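Local structure of Acarbose/maltose binding protein GacH (3K01) at residues A[50-53]-A[58-61]; A[85-90]-A[310-315]. The protein binds acarbose and an acarbose homolog, and probably maltose, as the extracellular solute receptor of an ABC transporter. All blocks are in the same frame, centred on the assembly; numbering follows the deposited sequence. Where two conformers were deposited one is given.

Interaction 1 of 2, residues A[50-53]-A[58-61]; sequences GFEK and VDVK
Phe51 and Glu52 of the short helix 51-54 reach across to alternate residues of the strand that follows. The packed part is apolar. Phe51 holds CG anti to its own N (chi1 -177°), which carries the ring over to the two valines. Val58 CG1 lies at the ring edge, near its plane, 3.8 Å from Phe51 CE2. Val60 CG2 approaches obliquely, 3.8 Å from Phe51 CD2, and also touches the CG of Glu52 at 3.9 Å. All three apolar residues are buried.

The other side is polar and wetter. The Glu52 chain runs extended beyond CG and brings its carboxylate beside the strand backbone. Glu52 OE2 accepts from Val60 N over 2.9 Å, at 153°, through its lone pair away from the other oxygen. A water gives hydrogen bonds to Glu52 OE2 at 2.7 Å and to Val60 O, so OE2 holds Val60 N directly and Val60 O through the water. Asp59 OD1 stands 4.0 Å from Glu52 OE2, and the two like charges may disfavour each other slightly.

Strand 58-64 pairs in parallel with strand 28-34: Asp59 bonds through its backbone to Gly28 and Val30. Helix 309-320 joins the apolar side, where Phe315 meets the Phe51 ring edge-to-face and also touches Val60.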
loop_
_atom_site.group_PDB
_atom_site.type_symbol
_atom_site.label_atom_id
_atom_site.label_comp_id
_atom_site.label_asym_id
_atom_site.label_seq_id
_atom_site.Cartn_x
_atom_site.Cartn_y
_atom_site.Cartn_z
ATOM N N GLY A 50 12.949 -17.550 15.189
ATOM C CA GLY A 50 12.890 -17.180 16.586
ATOM C C GLY A 50 11.657 -17.723 17.302
ATOM O O GLY A 50 11.642 -17.804 18.537
ATOM N N PHE A 51 10.615 -18.082 16.556
ATOM C CA PHE A 51 9.424 -18.704 17.157
ATOM C C PHE A 51 9.836 -19.950 17.950
ATOM O O PHE A 51 9.216 -20.297 18.975
ATOM C CB PHE A 51 8.438 -19.068 16.045
ATOM C CG PHE A 51 7.132 -19.650 16.525
ATOM C CD1 PHE A 51 6.201 -18.864 17.187
ATOM C CD2 PHE A 51 6.813 -20.976 16.250
ATOM C CE1 PHE A 51 4.970 -19.389 17.591
ATOM C CE2 PHE A 51 5.584 -21.526 16.653
ATOM C CZ PHE A 51 4.652 -20.712 17.325
ATOM N N GLU A 52 10.895 -20.605 17.488
ATOM C CA GLU A 52 11.333 -21.866 18.093
ATOM C C GLU A 52 11.947 -21.678 19.476
ATOM O O GLU A 52 12.032 -22.649 20.227
ATOM C CB GLU A 52 12.321 -22.568 17.183
ATOM C CG GLU A 52 11.749 -22.928 15.834
ATOM C CD GLU A 52 12.780 -23.483 14.886
ATOM O OE1 GLU A 52 13.996 -23.236 15.110
ATOM O OE2 GLU A 52 12.400 -24.171 13.914
ATOM N N LYS A 53 12.389 -20.464 19.808
ATOM C CA LYS A 53 12.908 -20.175 21.150
ATOM C C LYS A 53 11.853 -20.452 22.211
ATOM O O LYS A 53 12.124 -21.158 23.189
ATOM C CB LYS A 53 13.407 -18.732 21.253
ATOM C CG LYS A 53 14.653 -18.485 20.416
ATOM C CD LYS A 53 14.947 -16.994 20.207
ATOM C CE LYS A 53 16.212 -16.788 19.355
ATOM N NZ LYS A 53 16.047 -17.253 17.936
ATOM N N VAL A 58 8.338 -27.033 17.852
ATOM C CA VAL A 58 7.871 -26.653 16.515
ATOM C C VAL A 58 9.047 -26.483 15.560
ATOM O O VAL A 58 10.044 -25.838 15.893
ATOM C CB VAL A 58 7.021 -25.363 16.570
ATOM C CG1 VAL A 58 6.583 -24.927 15.160
ATOM C CG2 VAL A 58 5.805 -25.575 17.448
ATOM N N ASP A 59 8.922 -27.089 14.386
ATOM C CA ASP A 59 9.903 -26.922 13.321
ATOM C C ASP A 59 9.378 -25.843 12.366
ATOM O O ASP A 59 8.467 -26.104 11.567
ATOM C CB ASP A 59 10.068 -28.249 12.569
ATOM C CG ASP A 59 11.103 -28.193 11.452
ATOM O OD1 ASP A 59 11.880 -27.208 11.339
ATOM O OD2 ASP A 59 11.130 -29.168 10.672
ATOM N N VAL A 60 9.943 -24.645 12.459
ATOM C CA VAL A 60 9.634 -23.589 11.493
ATOM C C VAL A 60 10.438 -23.785 10.209
ATOM O O VAL A 60 11.681 -23.782 10.236
ATOM C CB VAL A 60 9.901 -22.200 12.062
ATOM C CG1 VAL A 60 9.679 -21.107 10.989
ATOM C CG2 VAL A 60 9.009 -21.943 13.277
ATOM N N LYS A 61 9.734 -23.954 9.095
ATOM C CA LYS A 61 10.355 -24.068 7.778
ATOM C C LYS A 61 10.090 -22.792 6.990
ATOM O O LYS A 61 9.013 -22.609 6.391
ATOM C CB LYS A 61 9.840 -25.303 7.035
ATOM C CG LYS A 61 10.096 -26.613 7.787
ATOM C CD LYS A 61 9.701 -27.836 6.977
ATOM C CE LYS A 61 10.330 -29.085 7.611
ATOM N NZ LYS A 61 9.683 -30.359 7.206
HETATM O O HOH W 1 14.028 -24.017 11.785
#

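Interaction 2 of 2, residues A[85-90]-A[310-315]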
loop_
_atom_site.group_PDB
_atom_site.type_symbol
_atom_site.label_atom_id
_atom_site.label_comp_id
_atom_site.label_asym_id
_atom_site.label_seq_id
_atom_site.Cartn_x
_atom_site.Cartn_y
_atom_site.Cartn_z
ATOM N N PRO A 85 1.835 -23.858 2.017
ATOM C CA PRO A 85 2.426 -23.519 3.312
ATOM C C PRO A 85 1.348 -23.536 4.378
ATOM O O PRO A 85 0.162 -23.473 4.058
ATOM C CB PRO A 85 2.951 -22.095 3.091
ATOM C CG PRO A 85 1.978 -21.525 2.083
ATOM C CD PRO A 85 1.707 -22.669 1.147
ATOM N N ASP A 86 1.755 -23.614 5.642
ATOM C CA ASP A 86 0.812 -23.392 6.736
ATOM C C ASP A 86 0.458 -21.908 6.880
ATOM O O ASP A 86 -0.686 -21.566 7.171
ATOM C CB ASP A 86 1.372 -23.945 8.038
ATOM C CG ASP A 86 1.660 -25.405 7.933
ATOM O OD1 ASP A 86 0.681 -26.176 7.834
ATOM O OD2 ASP A 86 2.859 -25.768 7.880
ATOM N N VAL A 87 1.486 -21.057 6.737
ATOM C CA VAL A 87 1.320 -19.634 6.909
ATOM C C VAL A 87 1.839 -18.929 5.660
ATOM O O VAL A 87 2.935 -19.212 5.184
ATOM C CB VAL A 87 2.064 -19.143 8.155
ATOM C CG1 VAL A 87 2.014 -17.608 8.259
ATOM C CG2 VAL A 87 1.454 -19.785 9.425
ATOM N N MET A 88 1.030 -18.002 5.160
ATOM C CA MET A 88 1.345 -17.294 3.902
ATOM C C MET A 88 1.386 -15.804 4.195
ATOM O O MET A 88 0.412 -15.238 4.719
ATOM C CB MET A 88 0.214 -17.608 2.896
ATOM C CG MET A 88 0.300 -16.930 1.530
ATOM S SD MET A 88 1.792 -17.474 0.677
ATOM C CE MET A 88 1.885 -16.253 -0.649
ATOM N N ARG A 89 2.487 -15.152 3.810
ATOM C CA ARG A 89 2.511 -13.677 3.843
ATOM C C ARG A 89 1.591 -13.164 2.725
ATOM O O ARG A 89 1.759 -13.544 1.559
ATOM C CB ARG A 89 3.921 -13.134 3.692
ATOM C CG ARG A 89 4.030 -11.733 4.207
ATOM C CD ARG A 89 5.262 -11.055 3.717
ATOM N NE ARG A 89 5.603 -9.834 4.438
ATOM C CZ ARG A 89 6.405 -8.890 3.940
ATOM N NH1 ARG A 89 6.913 -9.032 2.722
ATOM N NH2 ARG A 89 6.709 -7.835 4.671
ATOM N N THR A 90 0.630 -12.314 3.093
ATOM C CA THR A 90 -0.486 -11.965 2.198
ATOM C C THR A 90 -0.573 -10.467 2.007
ATOM O O THR A 90 -0.717 -9.722 2.967
ATOM C CB THR A 90 -1.873 -12.443 2.736
ATOM O OG1 THR A 90 -2.047 -12.033 4.105
ATOM C CG2 THR A 90 -2.023 -13.960 2.633
ATOM N N ASP A 310 -3.113 -25.195 15.065
ATOM C CA ASP A 310 -2.837 -24.598 16.351
ATOM C C ASP A 310 -1.465 -23.920 16.398
ATOM O O ASP A 310 -1.332 -22.805 16.922
ATOM C CB ASP A 310 -3.011 -25.625 17.478
ATOM C CG ASP A 310 -4.453 -26.052 17.651
ATOM O OD1 ASP A 310 -5.373 -25.245 17.423
ATOM O OD2 ASP A 310 -4.658 -27.226 18.036
ATOM N N ALA A 311 -0.445 -24.566 15.840
ATOM C CA ALA A 311 0.876 -23.940 15.839
ATOM C C ALA A 311 0.892 -22.734 14.904
ATOM O O ALA A 311 1.602 -21.765 15.171
ATOM C CB ALA A 311 1.963 -24.936 15.470
ATOM N N SER A 312 0.116 -22.824 13.819
ATOM C CA SER A 312 0.029 -21.709 12.874
ATOM C C SER A 312 -0.646 -20.496 13.493
ATOM O O SER A 312 -0.203 -19.370 13.268
ATOM C CB SER A 312 -0.684 -22.121 11.583
ATOM O OG SER A 312 -0.001 -23.171 10.928
ATOM N N TYR A 313 -1.698 -20.696 14.288
ATOM C CA TYR A 313 -2.319 -19.566 14.977
ATOM C C TYR A 313 -1.281 -18.876 15.856
ATOM O O TYR A 313 -1.181 -17.643 15.875
ATOM C CB TYR A 313 -3.442 -20.050 15.893
ATOM C CG TYR A 313 -4.629 -20.709 15.217
ATOM C CD1 TYR A 313 -5.022 -20.382 13.916
ATOM C CD2 TYR A 313 -5.372 -21.675 15.901
ATOM C CE1 TYR A 313 -6.123 -21.004 13.322
ATOM C CE2 TYR A 313 -6.463 -22.292 15.320
ATOM C CZ TYR A 313 -6.834 -21.972 14.031
ATOM O OH TYR A 313 -7.920 -22.588 13.455
ATOM N N ALA A 314 -0.508 -19.669 16.609
ATOM C CA ALA A 314 0.484 -19.105 17.491
ATOM C C ALA A 314 1.614 -18.420 16.703
ATOM O O ALA A 314 2.132 -17.368 17.123
ATOM C CB ALA A 314 1.047 -20.195 18.405
ATOM N N PHE A 315 1.973 -18.988 15.560
ATOM C CA PHE A 315 3.027 -18.382 14.752
ATOM C C PHE A 315 2.613 -17.004 14.204
ATOM O O PHE A 315 3.400 -16.050 14.262
ATOM C CB PHE A 315 3.399 -19.315 13.602
ATOM C CG PHE A 315 4.514 -18.783 12.732
ATOM C CD1 PHE A 315 5.832 -18.912 13.131
ATOM C CD2 PHE A 315 4.226 -18.145 11.537
ATOM C CE1 PHE A 315 6.867 -18.422 12.337
ATOM C CE2 PHE A 315 5.253 -17.652 10.725
ATOM C CZ PHE A 315 6.577 -17.789 11.131
#
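Val87 points from its strand toward helix 309-320, where it meets Ser312 and Phe315. Apolar contact makes up most of this interface. Both methyls of Val87 reach the same ring carbon of Phe315 from one side of its plane: CG2 is 3.9 Å from Phe315 CD2, and Val87 CG1 is 4.0 Å from the same carbon. Val87 CG1 also touches the next ring atom, Phe315 CE2, at 4.1 Å. The approach of CG2 is oblique to the ring. With chi1 at -178° the Phe315 ring swings off the helix on the side of its carbonyl carbon and lies beside the valine. One helical turn earlier, Ser312 CB packs against Val87 CG2 at 3.8 Å. The valine therefore rests on two residues three apart on the same helix face.

No polar bond spans the segments. The Ser312 hydroxyl meets the methylene of Asp86 rather than its carboxylate: Ser312 OG sits 3.3 Å from Asp86 CB, a van der Waals contact. This hydroxyl is hydrogen-bonded to Asn308 O, four residues back. Asp86, the residue just before strand 87-91, bonds through OD1 to Ser306 OG in the loop before the helix and through OD2 to Thr31 N of strand 28-34. These bonds satisfy both buried polar side chains.

Strand 87-91 runs between the parallel strand 28-34 and the antiparallel strand 293-302, and helix 309-320 covers one face. This is the alpha/beta layering of a lobe of the type 2 periplasmic-binding-protein fold, as in other bacterial extracellular solute-binding proteins, with an antiparallel strand from later in the chain inserted beside parallel ones.

From the N terminus, strand 28-34 comes first, followed by helix 51-54 and strand 58-64. Interaction 1 closes a short turn, with four residues between its segments. Interaction 2 opens later, at residues 85-90, and closes far down the chain at 310-315, after 219 intervening residues. The two contacts are in series and neither nest nor cross. They still meet in space, with centres about 12 Å apart: Phe51 CE1 lies 3.5 Å from Ala314 O. Strands 58-64 and 87-91 both pair with strand 28-34. Helix 309-320, brought back from late in the chain, forms one side of interaction 2 and packs against Phe51 of interaction 1; both contacts reach the same sheet.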